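Local coordinates for alkylpurine DNA glycosylase AlkC (Pseudomonas fluorescens, PDB 5VHV), which excises alkylated purine bases from damaged DNA as a base excision repair glycosylase that works without flipping the lesion out of the helix, at residues Leu107-Glu117 and Trp138-Leu149. Numbering follows the deposited sequence.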
ATOM      1  N   LEU A 107       8.567  11.972  16.650  1.00 15.19           N
ATOM      2  CA  LEU A 107       8.096  11.064  15.605  1.00 14.38           C
ATOM      3  C   LEU A 107       9.180  10.064  15.241  1.00 15.95           C
ATOM      4  O   LEU A 107       8.900   8.881  14.994  1.00 16.38           O
ATOM      5  CB  LEU A 107       7.652  11.846  14.360  1.00 13.48           C
ATOM      6  CG  LEU A 107       6.424  12.750  14.505  1.00 13.44           C
ATOM      7  CD1 LEU A 107       6.096  13.440  13.154  1.00 17.05           C
ATOM      8  CD2 LEU A 107       5.219  12.002  15.023  1.00 14.05           C
ATOM      9  N   LYS A 108      10.433  10.515  15.225  1.00 15.36           N
ATOM     10  CA  LYS A 108      11.516   9.602  14.876  1.00 14.72           C
ATOM     11  C   LYS A 108      11.637   8.500  15.921  1.00 18.52           C
ATOM     12  O   LYS A 108      11.933   7.342  15.596  1.00 19.12           O
ATOM     13  CB  LYS A 108      12.832  10.365  14.766  1.00 15.85           C
ATOM     14  CG  LYS A 108      14.014   9.498  14.374  1.00 17.87           C
ATOM     15  CD  LYS A 108      15.335  10.263  14.476  1.00 21.90           C
ATOM     16  CE  LYS A 108      16.486   9.320  14.191  1.00 34.61           C
ATOM     17  NZ  LYS A 108      17.812  10.009  14.186  1.00 31.66           N
ATOM     18  N   TYR A 109      11.423   8.853  17.182  1.00 16.72           N
ATOM     19  CA  TYR A 109      11.445   7.872  18.265  1.00 17.62           C
ATOM     20  C   TYR A 109      10.233   6.943  18.201  1.00 16.93           C
ATOM     21  O   TYR A 109      10.372   5.714  18.261  1.00 17.31           O
ATOM     22  CB  TYR A 109      11.481   8.604  19.602  1.00 19.22           C
ATOM     23  CG  TYR A 109      11.292   7.711  20.810  1.00 17.77           C
ATOM     24  CD1 TYR A 109      12.345   6.968  21.311  1.00 23.63           C
ATOM     25  CD2 TYR A 109      10.054   7.610  21.438  1.00 21.62           C
ATOM     26  CE1 TYR A 109      12.182   6.149  22.441  1.00 24.36           C
ATOM     27  CE2 TYR A 109       9.880   6.800  22.555  1.00 21.68           C
ATOM     28  CZ  TYR A 109      10.950   6.091  23.056  1.00 23.84           C
ATOM     29  OH  TYR A 109      10.777   5.271  24.162  1.00 29.10           O
ATOM     30  N   PHE A 110       9.032   7.512  18.103  1.00 14.76           N
ATOM     31  CA  PHE A 110       7.805   6.703  18.126  1.00 13.03           C
ATOM     32  C   PHE A 110       7.662   5.783  16.913  1.00 13.57           C
ATOM     33  O   PHE A 110       7.005   4.737  17.013  1.00 17.33           O
ATOM     34  CB  PHE A 110       6.567   7.604  18.206  1.00 14.70           C
ATOM     35  CG  PHE A 110       6.352   8.278  19.549  1.00 15.39           C
ATOM     36  CD1 PHE A 110       6.558   7.599  20.745  1.00 18.42           C
ATOM     37  CD2 PHE A 110       5.892   9.589  19.599  1.00 16.16           C
ATOM     38  CE1 PHE A 110       6.343   8.237  21.966  1.00 21.26           C
ATOM     39  CE2 PHE A 110       5.651  10.230  20.821  1.00 17.35           C
ATOM     40  CZ  PHE A 110       5.891   9.562  22.000  1.00 18.98           C
ATOM     41  N   THR A 111       8.230   6.150  15.759  1.00 13.82           N
ATOM     42  CA  THR A 111       7.940   5.396  14.545  1.00 12.78           C
ATOM     43  C   THR A 111       8.454   3.955  14.629  1.00 17.39           C
ATOM     44  O   THR A 111       7.891   3.070  13.969  1.00 18.91           O
ATOM     45  CB  THR A 111       8.508   6.121  13.310  1.00 14.37           C
ATOM     46  OG1 THR A 111       7.792   5.704  12.139  1.00 14.89           O
ATOM     47  CG2 THR A 111       9.992   5.859  13.110  1.00 18.58           C
ATOM     48  N   THR A 112       9.473   3.684  15.455  1.00 20.72           N
ATOM     49  CA  THR A 112       9.924   2.302  15.621  1.00 27.32           C
ATOM     50  C   THR A 112       8.926   1.440  16.397  1.00 30.96           C
ATOM     51  O   THR A 112       8.919   0.212  16.243  1.00 30.80           O
ATOM     52  CB  THR A 112      11.290   2.268  16.320  1.00 27.64           C
ATOM     53  OG1 THR A 112      11.171   2.736  17.672  1.00 28.05           O
ATOM     54  CG2 THR A 112      12.304   3.146  15.589  1.00 27.92           C
ATOM     55  N   PHE A 113       8.075   2.041  17.208  1.00 20.99           N
ATOM     56  CA  PHE A 113       7.082   1.304  17.983  1.00 17.26           C
ATOM     57  C   PHE A 113       5.812   1.051  17.196  1.00 30.78           C
ATOM     58  O   PHE A 113       5.054   0.134  17.519  1.00 28.70           O
ATOM     59  CB  PHE A 113       6.748   2.098  19.259  1.00 16.01           C
ATOM     60  CG  PHE A 113       7.916   2.234  20.183  1.00 19.85           C
ATOM     61  CD1 PHE A 113       8.179   1.247  21.117  1.00 23.62           C
ATOM     62  CD2 PHE A 113       8.792   3.314  20.081  1.00 19.15           C
ATOM     63  CE1 PHE A 113       9.263   1.341  21.962  1.00 28.48           C
ATOM     64  CE2 PHE A 113       9.879   3.415  20.929  1.00 22.76           C
ATOM     65  CZ  PHE A 113      10.124   2.428  21.865  1.00 25.03           C
ATOM     66  N   GLY A 114       5.556   1.845  16.178  1.00 39.63           N
ATOM     67  CA  GLY A 114       4.537   1.497  15.221  1.00 58.96           C
ATOM     68  C   GLY A 114       4.884   2.101  13.885  1.00 52.26           C
ATOM     69  O   GLY A 114       5.640   1.536  13.079  1.00 34.87           O
ATOM     70  N   SER A 115       4.336   3.285  13.664  1.00 17.14           N
ATOM     71  CA  SER A 115       4.642   4.046  12.467  1.00 12.69           C
ATOM     72  C   SER A 115       4.134   5.474  12.590  1.00 15.47           C
ATOM     73  O   SER A 115       2.973   5.687  12.942  1.00 16.16           O
ATOM     74  CB  SER A 115       4.010   3.399  11.243  1.00 15.56           C
ATOM     75  OG  SER A 115       4.175   4.258  10.129  1.00 14.34           O
ATOM     76  N   ALA A 116       4.974   6.445  12.240  1.00 12.93           N
ATOM     77  CA  ALA A 116       4.599   7.846  12.189  1.00 12.88           C
ATOM     78  C   ALA A 116       4.091   8.266  10.816  1.00 11.38           C
ATOM     79  O   ALA A 116       3.996   9.467  10.542  1.00 12.10           O
ATOM     80  CB  ALA A 116       5.790   8.721  12.620  1.00 15.12           C
ATOM     81  N   GLU A 117       3.701   7.305   9.968  1.00 13.48           N
ATOM     82  CA  GLU A 117       3.356   7.611   8.585  1.00 12.79           C
ATOM     83  C   GLU A 117       2.138   8.516   8.466  1.00 13.20           C
ATOM     84  O   GLU A 117       2.060   9.296   7.520  1.00 13.90           O
ATOM     85  CB  GLU A 117       3.099   6.326   7.791  1.00 15.01           C
ATOM     86  CG  GLU A 117       1.837   5.560   8.182  1.00 14.65           C
ATOM     87  CD  GLU A 117       1.889   4.130   7.655  1.00 15.72           C
ATOM     88  OE1 GLU A 117       1.092   3.815   6.761  1.00 16.97           O
ATOM     89  OE2 GLU A 117       2.710   3.321   8.150  1.00 14.47           O
ATOM     90  N   TRP A 138      16.134  11.764   7.368  1.00 16.40           N
ATOM     91  CA  TRP A 138      15.698  10.442   7.798  1.00 16.62           C
ATOM     92  C   TRP A 138      15.996   9.377   6.752  1.00 19.06           C
ATOM     93  O   TRP A 138      16.202   8.211   7.099  1.00 17.16           O
ATOM     94  CB  TRP A 138      14.203  10.453   8.106  1.00 15.60           C
ATOM     95  CG  TRP A 138      13.846  11.177   9.384  1.00 17.90           C
ATOM     96  CD1 TRP A 138      14.701  11.590  10.372  1.00 19.84           C
ATOM     97  CD2 TRP A 138      12.535  11.542   9.808  1.00 16.28           C
ATOM     98  NE1 TRP A 138      13.991  12.186  11.388  1.00 18.99           N
ATOM     99  CE2 TRP A 138      12.656  12.150  11.074  1.00 17.85           C
ATOM    100  CE3 TRP A 138      11.262  11.390   9.249  1.00 16.11           C
ATOM    101  CZ2 TRP A 138      11.560  12.660  11.759  1.00 19.14           C
ATOM    102  CZ3 TRP A 138      10.171  11.882   9.939  1.00 15.97           C
ATOM    103  CH2 TRP A 138      10.332  12.492  11.197  1.00 18.66           C
ATOM    104  N   SER A 139      15.998   9.743   5.472  1.00 15.92           N
ATOM    105  CA  SER A 139      16.272   8.765   4.429  1.00 16.95           C
ATOM    106  C   SER A 139      17.703   8.250   4.478  1.00 20.07           C
ATOM    107  O   SER A 139      18.004   7.244   3.824  1.00 20.82           O
ATOM    108  CB  SER A 139      15.978   9.362   3.050  1.00 17.88           C
ATOM    109  OG  SER A 139      17.013  10.241   2.602  1.00 18.75           O
ATOM    110  N   GLN A 140      18.580   8.923   5.220  1.00 17.68           N
ATOM    111  CA  GLN A 140      19.961   8.525   5.398  1.00 22.36           C
ATOM    112  C   GLN A 140      20.229   7.983   6.796  1.00 22.32           C
ATOM    113  O   GLN A 140      21.382   7.748   7.150  1.00 21.93           O
ATOM    114  CB  GLN A 140      20.857   9.721   5.082  1.00 24.05           C
ATOM    115  CG  GLN A 140      20.614  10.260   3.678  1.00 37.26           C
ATOM    116  CD  GLN A 140      21.134  11.664   3.508  1.00 57.49           C
ATOM    117  OE1 GLN A 140      20.406  12.652   3.655  1.00 62.98           O
ATOM    118  NE2 GLN A 140      22.404  11.761   3.211  1.00 37.66           N
ATOM    119  N   ASP A 141      19.183   7.722   7.573  1.00 20.30           N
ATOM    120  CA  ASP A 141      19.336   7.231   8.937  1.00 18.73           C
ATOM    121  C   ASP A 141      19.820   5.784   8.956  1.00 19.57           C
ATOM    122  O   ASP A 141      19.536   5.004   8.043  1.00 19.55           O
ATOM    123  CB  ASP A 141      17.993   7.314   9.665  1.00 19.85           C
ATOM    124  CG  ASP A 141      18.143   7.314  11.167  1.00 29.23           C
ATOM    125  OD1 ASP A 141      18.405   8.403  11.706  1.00 26.97           O
ATOM    126  OD2 ASP A 141      18.012   6.242  11.813  1.00 22.14           O
ATOM    127  N   ASP A 142      20.515   5.414  10.042  1.00 21.39           N
ATOM    128  CA  ASP A 142      20.952   4.028  10.219  1.00 23.41           C
ATOM    129  C   ASP A 142      19.780   3.069  10.424  1.00 20.64           C
ATOM    130  O   ASP A 142      19.920   1.866  10.165  1.00 21.14           O
ATOM    131  CB  ASP A 142      21.882   3.916  11.431  1.00 24.17           C
ATOM    132  CG  ASP A 142      23.201   4.625  11.234  1.00 43.32           C
ATOM    133  OD1 ASP A 142      23.621   4.788  10.075  1.00 34.42           O
ATOM    134  OD2 ASP A 142      23.821   5.001  12.248  1.00 47.79           O
ATOM    135  N   ASN A 143      18.657   3.558  10.947  1.00 19.80           N
ATOM    136  CA  ASN A 143      17.543   2.705  11.348  1.00 22.25           C
ATOM    137  C   ASN A 143      16.577   2.511  10.182  1.00 21.20           C
ATOM    138  O   ASN A 143      16.061   3.483   9.627  1.00 18.57           O
ATOM    139  CB  ASN A 143      16.830   3.311  12.551  1.00 18.68           C
ATOM    140  CG  ASN A 143      15.748   2.385  13.132  1.00 25.93           C
ATOM    141  OD1 ASN A 143      15.025   1.717  12.400  1.00 44.02           O
ATOM    142  ND2 ASN A 143      15.683   2.311  14.449  1.00 25.22           N
ATOM    143  N   GLU A 144      16.332   1.252   9.819  1.00 20.49           N
ATOM    144  CA  GLU A 144      15.461   0.977   8.679  1.00 19.26           C
ATOM    145  C   GLU A 144      14.047   1.503   8.903  1.00 16.00           C
ATOM    146  O   GLU A 144      13.383   1.880   7.933  1.00 16.87           O
ATOM    147  CB  GLU A 144      15.430  -0.522   8.374  1.00 17.65           C
ATOM    148  CG  GLU A 144      14.697  -1.372   9.378  1.00 23.93           C
ATOM    149  CD  GLU A 144      14.716  -2.841   8.987  1.00 29.86           C
ATOM    150  OE1 GLU A 144      15.228  -3.656   9.765  1.00 31.50           O
ATOM    151  OE2 GLU A 144      14.236  -3.188   7.887  1.00 25.74           O
ATOM    152  N   HIS A 145      13.563   1.545  10.157  1.00 15.59           N
ATOM    153  CA  HIS A 145      12.236   2.116  10.407  1.00 16.04           C
ATOM    154  C   HIS A 145      12.188   3.593  10.074  1.00 16.94           C
ATOM    155  O   HIS A 145      11.159   4.095   9.593  1.00 13.97           O
ATOM    156  CB  HIS A 145      11.823   1.930  11.867  1.00 22.26           C
ATOM    157  CG  HIS A 145      11.637   0.508  12.250  1.00 27.06           C
ATOM    158  ND1 HIS A 145      10.453  -0.161  12.034  1.00 27.01           N
ATOM    159  CD2 HIS A 145      12.474  -0.376  12.839  1.00 30.50           C
ATOM    160  CE1 HIS A 145      10.573  -1.404  12.464  1.00 34.84           C
ATOM    161  NE2 HIS A 145      11.793  -1.564  12.946  1.00 38.18           N
ATOM    162  N   VAL A 146      13.289   4.299  10.307  1.00 18.65           N
ATOM    163  CA  VAL A 146      13.317   5.730  10.041  1.00 17.31           C
ATOM    164  C   VAL A 146      13.433   5.992   8.540  1.00 15.94           C
ATOM    165  O   VAL A 146      12.769   6.880   7.997  1.00 14.89           O
ATOM    166  CB  VAL A 146      14.464   6.359  10.861  1.00 14.61           C
ATOM    167  CG1 VAL A 146      14.645   7.861  10.553  1.00 17.68           C
ATOM    168  CG2 VAL A 146      14.206   6.127  12.365  1.00 17.44           C
ATOM    169  N   ARG A 147      14.237   5.203   7.830  1.00 13.38           N
ATOM    170  CA  ARG A 147      14.310   5.342   6.379  1.00 16.81           C
ATOM    171  C   ARG A 147      12.973   5.021   5.740  1.00 15.75           C
ATOM    172  O   ARG A 147      12.537   5.710   4.806  1.00 14.19           O
ATOM    173  CB  ARG A 147      15.396   4.436   5.811  1.00 16.25           C
ATOM    174  CG  ARG A 147      16.814   4.799   6.301  1.00 15.60           C
ATOM    175  CD  ARG A 147      17.895   4.224   5.411  1.00 17.55           C
ATOM    176  NE  ARG A 147      17.821   2.762   5.222  1.00 18.44           N
ATOM    177  CZ  ARG A 147      18.194   1.868   6.136  1.00 23.14           C
ATOM    178  NH1 ARG A 147      18.648   2.257   7.325  1.00 21.33           N
ATOM    179  NH2 ARG A 147      18.105   0.575   5.859  1.00 22.64           N
ATOM    180  N   ARG A 148      12.299   3.984   6.235  1.00 14.54           N
ATOM    181  CA  ARG A 148      11.007   3.613   5.670  1.00 15.33           C
ATOM    182  C   ARG A 148       9.983   4.724   5.851  1.00 13.65           C
ATOM    183  O   ARG A 148       9.186   5.007   4.945  1.00 14.13           O
ATOM    184  CB  ARG A 148      10.542   2.293   6.300  1.00 15.15           C
ATOM    185  CG  ARG A 148       9.289   1.686   5.663  1.00 17.19           C
ATOM    186  CD  ARG A 148       7.988   2.204   6.290  1.00 15.02           C
ATOM    187  NE  ARG A 148       6.858   1.396   5.826  1.00 14.01           N
ATOM    188  CZ  ARG A 148       5.596   1.553   6.209  1.00 14.20           C
ATOM    189  NH1 ARG A 148       5.269   2.503   7.091  1.00 14.74           N
ATOM    190  NH2 ARG A 148       4.659   0.734   5.713  1.00 15.91           N
ATOM    191  N   LEU A 149       9.991   5.379   7.014  1.00 12.81           N
ATOM    192  CA  LEU A 149       9.122   6.528   7.238  1.00 12.37           C
ATOM    193  C   LEU A 149       9.353   7.620   6.188  1.00 13.08           C
ATOM    194  O   LEU A 149       8.399   8.257   5.717  1.00 13.27           O
ATOM    195  CB  LEU A 149       9.363   7.076   8.644  1.00 11.99           C
ATOM    196  CG  LEU A 149       8.650   8.352   9.075  1.00 14.34           C
ATOM    197  CD1 LEU A 149       7.124   8.142   8.990  1.00 14.57           C
ATOM    198  CD2 LEU A 149       9.044   8.746  10.503  1.00 16.49           C
TER
HETATM  199  O   HOH W   1       8.624   3.696  10.500  1.00 15.19           O
HETATM  200  O   HOH W   2       8.076   1.124  11.290  1.00 17.62           O
HETATM  201  O   HOH W   3       6.625   4.458   8.708  1.00 13.81           O
HETATM  202  O   HOH W   4       2.119   1.935   5.183  1.00 16.14           O
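Arg148 and Glu117 form the salt bridge at the DNA-facing end of this contact. Arg148 NH1 points at Glu117 OE2 over 2.9 Å, with the oxygen in the guanidinium plane but the donor well above the carboxylate plane; the two planes stand 54° apart. Ser115 OG donates to the anti lone pair of the same OE2 and accepts from Glu117 N, closing an ST turn, so two donors grip this oxygen. Water 3 links Ser115 OG to Arg148 NH1. A second ion pair lies at the other end, where the extended chain of Lys108 carries NZ to 3.0 Å from Asp141 OD1 on its syn side. Asp141 OD2 receives Asn143 N in an Asx turn, and Asn143 OD1 caps helix 144-152 at His145 N.

Between the charged ends the packing is mostly apolar, interrupted by Thr111 OG1 and two waters. Leu149 turns its CG away from the backbone N (chi1 175°), which sends both methyls into the turn after helix 100-110: CD1 lies 3.5 Å from Ala116 C, while CD2 meets Ala116 CB and Thr111 OG1. The methylenes of Lys108 cross the Trp138 ring at a slant, CD being 3.9 Å from NE1 and CB near NE1 and CZ2; Lys108 CG also touches Val146 CG2 at 3.9 Å. Thr112 CG2 meets His145 CB. Thr111 OG1 accepts from Ala116 N at 2.9 Å and shares water 1 with His145 O; water 2 similarly joins Gly114 O to His145 ND1.

The contact thus joins the end of helix 100-110, and the turn after it, to the start of helix 144-152, with two helices in between. Because Arg148 NH2 also salt-bridges a DNA phosphate, Glu117, itself positioned by Ser115, probably orients the guanidinium and tempers its charge beside that phosphate.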